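Local coordinates for EXOU (Pseudomonas aeruginosa, PDB 4AKX), which is a cytotoxic phospholipase delivered by the type III secretion system, bound in this crystal structure to its chaperone SpcU, at residues T48-A53 / Q471-I476; T68-S73 / H449-L454; D598-L603 / D629-R634. All coordinates share one frame; numbering follows the deposited sequence.

How the contacts relate
Contacts 1 and 2 are neighbours; contact 3 lies far from both. Contacts 1 and 2 have centres about 13 Å apart and reach the same antiparallel sheet. They touch through L454, which packs against L49 and I476. Along the chain, contact 2 is nested inside the long loop closed by contact 1. Together they join the N-terminal strands to residues near 450-476, where the middle helical region begins. Contact 3 follows in series, its centre about 55 Å from that of contact 1 and about 43 Å from that of contact 2. It lies in a separate C-terminal helical region that meets the chaperone. SpcU touches neither of the other contacts.

Contact 1: T48-A53 / Q471-I476; sequences TLTDSA and QQNPEI
Two side-chain amides, those of Q472 and N473, face the chain at 48-53. One face of the Q472 amide is covered by the methyl group of A53, with A53 CB 4.0 Å from Q472 CD. The end of the Q472 side chain reaches the backbone of D51 and S52. T50 OG1 lies obliquely on the same side as A53, 4.1 Å from Q472 CD. Over one face of the N473 amide sits the carbonyl oxygen of L49, with L49 O 3.3 Å from N473 CG. The carboxylate of E475 comes from the other side of that amide. E475 OE2 and N473 OD1 are 2.9 Å apart, but both are acceptors, so this is not a hydrogen bond.

Q472 is the last residue of helix 463-472. Its CG is anti to the backbone N (chi1 168°) and the chain beyond is extended, so the amide reaches the bend at D51-A53. N473 leaves the helical conformation, and helix 474-502 follows. I476, near the beginning of that helix, points its CB toward the strand side. Its CG1 packs 4.1 Å from L49 CB, and its CD1 is 4.2 Å from L49 CD2. The two side chains run roughly perpendicular to each other. L454 of helix 454-459 packs on both and completes a small apolar cluster.

Behind this contact, L49 and T50 hydrogen-bond through their backbones to L60 of strand 58-63. The contact therefore joins the corner where the chain turns between strands 46-48 and 50-53 to the junction of two helices in the middle helical region. L49 O and N473 OD1 are 3.1 Å apart, again two acceptors and not a hydrogen bond. The chemistry is mixed: an apolar L49-I476 pair with L454, beside a polar half where the Q472 and N473 amides meet the turn.

Contact 2: T68-S73 / H449-L454; sequences TELQLS and HTFASL
H449 O is the best-held polar atom, gripped across the contact by one strong bond from L70 N. L70 N lies 2.7 Å from H449 O, with an N-H...O angle of 165°, and approaches nearly along the C=O axis. The return bond runs from H449 N to L70 O at 2.8 Å, in the plane of that carbonyl. F451 N gives a further straight bond to T68 O, also 2.8 Å. The bond from T68 N to F451 O is weak.

These bonds pair strand 68-73 with residues 449-451 of strand 446-451, antiparallel, at an angle of 157°. L70 and H449 form a hydrogen-bonded pair; E69 and T450 form a non-hydrogen-bonded one. Strand 446-451, from far along the chain, thus joins the antiparallel sheet of the N-terminal strands. Strand 68-73 is an inner strand there, since E69 and Q71 bond on its other side to R61 and T59 of strand 58-63.

T68, L70, H449 and F451 share one face. L70 CG is anti to the backbone N (chi1 171°), which sets the leucine alongside F451, both running in the same direction. L70 CB meets the edge of the phenyl ring in its plane, 3.9 Å from F451 CE1. A457 of helix 454-459 also packs on the F451 side chain. S453 is the N-cap of that helix, its OG bonded to E456 N. T68 OG1 bonds to G66 O and lies 4.1 Å from L454 CB.

Contact 3: D598-L603 / D629-R634; sequences DSNVAL and DNYSAR
The side-chain amide of N600 lies nearly flat over one face of the Y631 ring. The two planes are only 20° apart. N600 OD1 stands 4.1 Å above the ring plane, nearer the ring's margin than its centre, and N600 ND2 lies 4.1 Å from Y631 CZ. The side chains themselves run across one another. Y631 has its CG anti to the backbone N (chi1 -170°), which carries the ring out from the chain beneath the amide.

The same amide also makes a hydrogen bond. N600 ND2 donates to S632 O over 3.2 Å with an N-H...O angle of 166°. The acceptor lies close to the amide plane. S632 O also takes a weak bond from R634 N, in an inverse gamma turn centred on A633.

One helical turn on, L603 packs against N630 and Y631, near the C-terminal part of helix 617-630. Its CD1 is 3.8 Å from N630 CB, and its CD2 is 4.1 Å from Y631 CB. The polar end of N630 turns away, bonding through ND2 to D626 O and to S51 of one SpcU chain. A second SpcU chain packs on A602 through its L59.

The contact ties the start of helix 598-613 to the chain that follows helix 617-630. The bond to S632 O gives ND2 of the buried N600 a partner and is consistent with holding the amide flat over the tyrosine ring.

Contact 1: T48-A53 / Q471-I476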
loop_
_atom_site.group_PDB
_atom_site.type_symbol
_atom_site.label_atom_id
_atom_site.label_comp_id
_atom_site.label_asym_id
_atom_site.label_seq_id
_atom_site.Cartn_x
_atom_site.Cartn_y
_atom_site.Cartn_z
ATOM N N THR B 48 -0.493 23.283 44.422
ATOM C CA THR B 48 0.962 23.058 44.422
ATOM C C THR B 48 1.405 22.428 45.727
ATOM O O THR B 48 1.307 23.042 46.766
ATOM C CB THR B 48 1.741 24.368 44.292
ATOM O OG1 THR B 48 1.588 24.890 42.970
ATOM C CG2 THR B 48 3.214 24.107 44.528
ATOM N N LEU B 49 1.939 21.222 45.666
ATOM C CA LEU B 49 2.292 20.468 46.864
ATOM C C LEU B 49 3.657 20.861 47.459
ATOM O O LEU B 49 3.935 20.601 48.643
ATOM C CB LEU B 49 2.306 18.998 46.534
ATOM C CG LEU B 49 0.984 18.496 45.979
ATOM C CD1 LEU B 49 1.066 17.031 45.615
ATOM C CD2 LEU B 49 -0.104 18.708 47.007
ATOM N N THR B 50 4.505 21.474 46.638
ATOM C CA THR B 50 5.883 21.684 46.991
ATOM C C THR B 50 6.488 22.511 45.881
ATOM O O THR B 50 6.512 22.075 44.731
ATOM C CB THR B 50 6.613 20.328 47.136
ATOM O OG1 THR B 50 7.990 20.527 47.441
ATOM C CG2 THR B 50 6.547 19.603 45.886
ATOM N N ASP B 51 6.960 23.711 46.227
ATOM C CA ASP B 51 7.269 24.754 45.230
ATOM C C ASP B 51 8.624 24.595 44.536
ATOM O O ASP B 51 8.707 23.944 43.487
ATOM C CB ASP B 51 7.178 26.136 45.834
ATOM C CG ASP B 51 7.576 27.208 44.862
ATOM O OD1 ASP B 51 8.166 26.899 43.810
ATOM O OD2 ASP B 51 7.308 28.382 45.152
ATOM N N SER B 52 9.668 25.228 45.075
ATOM C CA SER B 52 11.007 24.974 44.576
ATOM C C SER B 52 11.833 24.361 45.660
ATOM O O SER B 52 12.424 25.058 46.484
ATOM C CB SER B 52 11.664 26.239 44.059
ATOM O OG SER B 52 11.690 26.234 42.648
ATOM N N ALA B 53 11.848 23.039 45.688
ATOM C CA ALA B 53 12.574 22.330 46.722
ATOM C C ALA B 53 13.964 21.887 46.249
ATOM O O ALA B 53 14.096 21.197 45.226
ATOM C CB ALA B 53 11.763 21.147 47.230
ATOM N N GLN B 471 12.048 17.975 53.597
ATOM C CA GLN B 471 12.386 19.195 54.400
ATOM C C GLN B 471 11.296 20.243 54.277
ATOM O O GLN B 471 10.902 20.866 55.259
ATOM C CB GLN B 471 13.697 19.860 53.931
ATOM C CG GLN B 471 14.967 19.039 54.081
ATOM C CD GLN B 471 16.243 19.891 54.034
ATOM O OE1 GLN B 471 16.276 21.028 54.525
ATOM N NE2 GLN B 471 17.305 19.330 53.457
ATOM N N GLN B 472 10.836 20.445 53.046
ATOM C CA GLN B 472 10.002 21.571 52.716
ATOM C C GLN B 472 8.554 21.268 53.063
ATOM O O GLN B 472 7.892 22.079 53.713
ATOM C CB GLN B 472 10.169 21.932 51.236
ATOM C CG GLN B 472 9.142 22.914 50.698
ATOM C CD GLN B 472 9.619 23.654 49.467
ATOM O OE1 GLN B 472 10.711 24.248 49.463
ATOM N NE2 GLN B 472 8.785 23.654 48.418
ATOM N N ASN B 473 8.076 20.093 52.666
ATOM C CA ASN B 473 6.696 19.721 52.922
ATOM C C ASN B 473 6.580 18.307 53.417
ATOM O O ASN B 473 6.243 17.412 52.656
ATOM C CB ASN B 473 5.845 19.900 51.664
ATOM C CG ASN B 473 5.403 21.339 51.461
ATOM O OD1 ASN B 473 4.207 21.661 51.564
ATOM N ND2 ASN B 473 6.365 22.220 51.186
ATOM N N PRO B 474 6.842 18.092 54.709
ATOM C CA PRO B 474 6.916 16.719 55.222
ATOM C C PRO B 474 5.570 15.968 55.211
ATOM O O PRO B 474 5.555 14.744 55.311
ATOM C CB PRO B 474 7.451 16.896 56.644
ATOM C CG PRO B 474 7.068 18.273 57.023
ATOM C CD PRO B 474 7.038 19.095 55.765
ATOM N N GLU B 475 4.464 16.684 55.055
ATOM C CA GLU B 475 3.150 16.059 55.130
ATOM C C GLU B 475 2.938 15.207 53.904
ATOM O O GLU B 475 2.302 14.173 53.954
ATOM C CB GLU B 475 2.049 17.116 55.250
ATOM C CG GLU B 475 2.194 18.293 54.288
ATOM C CD GLU B 475 3.157 19.370 54.788
ATOM O OE1 GLU B 475 3.709 19.226 55.901
ATOM O OE2 GLU B 475 3.353 20.378 54.070
ATOM N N ILE B 476 3.554 15.636 52.820
ATOM C CA ILE B 476 3.441 15.017 51.508
ATOM C C ILE B 476 4.222 13.701 51.406
ATOM O O ILE B 476 3.784 12.745 50.761
ATOM C CB ILE B 476 3.904 16.049 50.436
ATOM C CG1 ILE B 476 2.741 16.969 50.059
ATOM C CG2 ILE B 476 4.468 15.411 49.194
ATOM C CD1 ILE B 476 1.395 16.265 50.067
#

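Contact 2: T68-S73 / H449-L454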
loop_
_atom_site.group_PDB
_atom_site.type_symbol
_atom_site.label_atom_id
_atom_site.label_comp_id
_atom_site.label_asym_id
_atom_site.label_seq_id
_atom_site.Cartn_x
_atom_site.Cartn_y
_atom_site.Cartn_z
ATOM N N THR B 68 -0.244 13.850 39.028
ATOM C CA THR B 68 0.767 14.715 39.577
ATOM C C THR B 68 1.795 15.095 38.564
ATOM O O THR B 68 2.363 14.243 37.921
ATOM C CB THR B 68 1.489 14.004 40.670
ATOM O OG1 THR B 68 0.520 13.627 41.640
ATOM C CG2 THR B 68 2.537 14.933 41.291
ATOM N N GLU B 69 2.039 16.387 38.435
ATOM C CA GLU B 69 3.019 16.890 37.520
ATOM C C GLU B 69 4.279 17.336 38.274
ATOM O O GLU B 69 4.216 18.150 39.224
ATOM C CB GLU B 69 2.440 18.039 36.705
ATOM C CG GLU B 69 3.509 18.836 35.963
ATOM C CD GLU B 69 2.944 19.861 34.978
ATOM O OE1 GLU B 69 1.798 20.348 35.192
ATOM O OE2 GLU B 69 3.665 20.183 33.987
ATOM N N LEU B 70 5.420 16.798 37.831
ATOM C CA LEU B 70 6.731 17.172 38.347
ATOM C C LEU B 70 7.475 18.137 37.423
ATOM O O LEU B 70 7.534 17.932 36.214
ATOM C CB LEU B 70 7.553 15.924 38.562
ATOM C CG LEU B 70 9.024 16.057 38.907
ATOM C CD1 LEU B 70 9.140 16.724 40.258
ATOM C CD2 LEU B 70 9.660 14.676 38.959
ATOM N N GLN B 71 8.018 19.204 37.997
ATOM C CA GLN B 71 8.903 20.106 37.259
ATOM C C GLN B 71 10.218 20.279 38.015
ATOM O O GLN B 71 10.234 20.398 39.247
ATOM C CB GLN B 71 8.242 21.452 37.044
ATOM C CG GLN B 71 8.843 22.257 35.913
ATOM C CD GLN B 71 8.636 23.750 36.090
ATOM O OE1 GLN B 71 7.614 24.200 36.616
ATOM N NE2 GLN B 71 9.607 24.527 35.647
ATOM N N LEU B 72 11.325 20.279 37.286
ATOM C CA LEU B 72 12.615 20.091 37.919
ATOM C C LEU B 72 13.676 20.657 37.000
ATOM O O LEU B 72 13.523 20.627 35.783
ATOM C CB LEU B 72 12.822 18.609 38.200
ATOM C CG LEU B 72 14.153 17.884 38.376
ATOM C CD1 LEU B 72 13.916 16.483 38.941
ATOM C CD2 LEU B 72 14.894 17.767 37.055
ATOM N N SER B 73 14.721 21.226 37.592
ATOM C CA SER B 73 15.809 21.835 36.838
ATOM C C SER B 73 16.520 20.796 35.988
ATOM O O SER B 73 16.711 19.653 36.420
ATOM C CB SER B 73 16.813 22.488 37.788
ATOM O OG SER B 73 17.496 21.499 38.546
ATOM N N HIS B 449 7.598 16.151 34.044
ATOM C CA HIS B 449 7.206 14.748 33.991
ATOM C C HIS B 449 5.878 14.597 34.638
ATOM O O HIS B 449 5.614 15.178 35.696
ATOM C CB HIS B 449 8.202 13.868 34.709
ATOM C CG HIS B 449 9.588 13.897 34.120
ATOM N ND1 HIS B 449 10.094 12.869 33.408
ATOM C CD2 HIS B 449 10.595 14.862 34.188
ATOM C CE1 HIS B 449 11.354 13.164 33.028
ATOM N NE2 HIS B 449 11.658 14.384 33.505
ATOM N N THR B 450 5.013 13.823 34.009
ATOM C CA THR B 450 3.653 13.747 34.450
ATOM C C THR B 450 3.455 12.356 34.952
ATOM O O THR B 450 3.911 11.403 34.337
ATOM C CB THR B 450 2.713 14.040 33.287
ATOM O OG1 THR B 450 2.901 15.404 32.852
ATOM C CG2 THR B 450 1.287 13.861 33.711
ATOM N N PHE B 451 2.844 12.218 36.109
ATOM C CA PHE B 451 2.592 10.883 36.644
ATOM C C PHE B 451 1.128 10.707 36.966
ATOM O O PHE B 451 0.340 11.663 36.888
ATOM C CB PHE B 451 3.451 10.594 37.881
ATOM C CG PHE B 451 4.909 10.780 37.645
ATOM C CD1 PHE B 451 5.497 12.043 37.721
ATOM C CD2 PHE B 451 5.678 9.715 37.310
ATOM C CE1 PHE B 451 6.840 12.219 37.451
ATOM C CE2 PHE B 451 7.025 9.869 37.065
ATOM C CZ PHE B 451 7.615 11.124 37.136
ATOM N N ALA B 452 0.751 9.486 37.318
ATOM C CA ALA B 452 -0.644 9.177 37.492
ATOM C C ALA B 452 -1.008 9.231 38.955
ATOM O O ALA B 452 -2.197 9.161 39.305
ATOM C CB ALA B 452 -0.947 7.833 36.919
ATOM N N SER B 453 0.007 9.397 39.813
ATOM C CA SER B 453 -0.217 9.488 41.249
ATOM C C SER B 453 0.964 10.157 41.920
ATOM O O SER B 453 2.076 10.178 41.360
ATOM C CB SER B 453 -0.356 8.099 41.825
ATOM O OG SER B 453 0.881 7.401 41.773
ATOM N N LEU B 454 0.731 10.691 43.131
ATOM C CA LEU B 454 1.796 11.333 43.891
ATOM C C LEU B 454 2.921 10.353 44.037
ATOM O O LEU B 454 3.959 10.557 43.456
ATOM C CB LEU B 454 1.320 11.784 45.262
ATOM C CG LEU B 454 2.358 12.511 46.137
ATOM C CD1 LEU B 454 2.955 13.703 45.405
ATOM C CD2 LEU B 454 1.718 12.986 47.422
#

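Contact 3: D598-L603 / D629-R634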
loop_
_atom_site.group_PDB
_atom_site.type_symbol
_atom_site.label_atom_id
_atom_site.label_comp_id
_atom_site.label_asym_id
_atom_site.label_seq_id
_atom_site.Cartn_x
_atom_site.Cartn_y
_atom_site.Cartn_z
ATOM N N ASP B 598 16.363 2.739 -1.504
ATOM C CA ASP B 598 15.458 3.123 -0.424
ATOM C C ASP B 598 14.644 1.936 0.082
ATOM O O ASP B 598 14.426 1.795 1.286
ATOM C CB ASP B 598 14.551 4.275 -0.858
ATOM C CG ASP B 598 15.327 5.410 -1.513
ATOM O OD1 ASP B 598 16.416 5.760 -1.010
ATOM O OD2 ASP B 598 14.863 5.937 -2.548
ATOM N N SER B 599 14.228 1.074 -0.843
ATOM C CA SER B 599 13.606 -0.203 -0.500
ATOM C C SER B 599 14.390 -0.929 0.582
ATOM O O SER B 599 13.857 -1.233 1.648
ATOM C CB SER B 599 13.475 -1.087 -1.736
ATOM O OG SER B 599 14.472 -0.748 -2.702
ATOM N N ASN B 600 15.665 -1.185 0.325
ATOM C CA ASN B 600 16.504 -1.769 1.348
ATOM C C ASN B 600 16.548 -0.982 2.627
ATOM O O ASN B 600 16.459 -1.568 3.687
ATOM C CB ASN B 600 17.905 -2.023 0.844
ATOM C CG ASN B 600 18.078 -3.419 0.319
ATOM O OD1 ASN B 600 17.239 -4.293 0.519
ATOM N ND2 ASN B 600 19.171 -3.637 -0.362
ATOM N N VAL B 601 16.664 0.338 2.552
ATOM C CA VAL B 601 16.662 1.142 3.790
ATOM C C VAL B 601 15.380 0.988 4.609
ATOM O O VAL B 601 15.417 1.024 5.842
ATOM C CB VAL B 601 16.862 2.632 3.542
ATOM C CG1 VAL B 601 16.837 3.365 4.856
ATOM C CG2 VAL B 601 18.183 2.863 2.868
ATOM N N ALA B 602 14.250 0.845 3.919
ATOM C CA ALA B 602 12.968 0.734 4.589
ATOM C C ALA B 602 12.976 -0.523 5.435
ATOM O O ALA B 602 12.549 -0.509 6.588
ATOM C CB ALA B 602 11.836 0.692 3.584
ATOM N N LEU B 603 13.531 -1.594 4.878
ATOM C CA LEU B 603 13.517 -2.887 5.530
ATOM C C LEU B 603 14.276 -2.823 6.843
ATOM O O LEU B 603 13.851 -3.400 7.864
ATOM C CB LEU B 603 14.154 -3.935 4.631
ATOM C CG LEU B 603 14.075 -5.388 5.058
ATOM C CD1 LEU B 603 12.643 -5.843 4.951
ATOM C CD2 LEU B 603 14.902 -6.237 4.115
ATOM N N ASP B 629 14.820 -12.975 4.915
ATOM C CA ASP B 629 13.789 -13.385 3.969
ATOM C C ASP B 629 13.526 -12.349 2.894
ATOM O O ASP B 629 12.917 -12.664 1.871
ATOM C CB ASP B 629 12.483 -13.738 4.691
ATOM C CG ASP B 629 12.555 -15.081 5.422
ATOM O OD1 ASP B 629 13.687 -15.553 5.684
ATOM O OD2 ASP B 629 11.480 -15.658 5.744
ATOM N N ASN B 630 14.008 -11.125 3.110
ATOM C CA ASN B 630 13.491 -9.957 2.376
ATOM C C ASN B 630 14.503 -8.920 1.907
ATOM O O ASN B 630 14.125 -7.850 1.422
ATOM C CB ASN B 630 12.426 -9.255 3.209
ATOM C CG ASN B 630 11.189 -10.083 3.363
ATOM O OD1 ASN B 630 10.343 -10.134 2.454
ATOM N ND2 ASN B 630 11.082 -10.776 4.499
ATOM N N TYR B 631 15.779 -9.229 2.062
ATOM C CA TYR B 631 16.844 -8.313 1.709
ATOM C C TYR B 631 17.303 -8.725 0.345
ATOM O O TYR B 631 17.676 -9.883 0.145
ATOM C CB TYR B 631 17.989 -8.484 2.695
ATOM C CG TYR B 631 19.091 -7.455 2.622
ATOM C CD1 TYR B 631 20.156 -7.591 1.732
ATOM C CD2 TYR B 631 19.129 -6.403 3.516
ATOM C CE1 TYR B 631 21.187 -6.661 1.698
ATOM C CE2 TYR B 631 20.148 -5.467 3.487
ATOM C CZ TYR B 631 21.170 -5.595 2.583
ATOM O OH TYR B 631 22.189 -4.660 2.594
ATOM N N SER B 632 17.254 -7.790 -0.606
ATOM C CA SER B 632 17.744 -8.048 -1.966
ATOM C C SER B 632 19.186 -7.564 -2.123
ATOM O O SER B 632 19.459 -6.366 -2.015
ATOM C CB SER B 632 16.834 -7.380 -3.008
ATOM O OG SER B 632 15.464 -7.687 -2.771
ATOM N N ALA B 633 20.104 -8.506 -2.344
ATOM C CA ALA B 633 21.483 -8.182 -2.746
ATOM C C ALA B 633 21.496 -7.441 -4.082
ATOM O O ALA B 633 21.922 -7.997 -5.098
ATOM C CB ALA B 633 22.320 -9.452 -2.848
ATOM N N ARG B 634 21.039 -6.184 -4.064
ATOM C CA ARG B 634 20.725 -5.450 -5.285
ATOM C C ARG B 634 21.747 -4.340 -5.584
ATOM O O ARG B 634 22.134 -4.134 -6.743
ATOM C CB ARG B 634 19.304 -4.864 -5.214
ATOM C CG ARG B 634 18.580 -4.880 -6.558
ATOM C CD ARG B 634 17.519 -3.790 -6.684
ATOM N NE ARG B 634 17.632 -3.097 -7.977
ATOM C CZ ARG B 634 17.064 -3.499 -9.118
ATOM N NH1 ARG B 634 16.313 -4.596 -9.157
ATOM N NH2 ARG B 634 17.244 -2.796 -10.229
#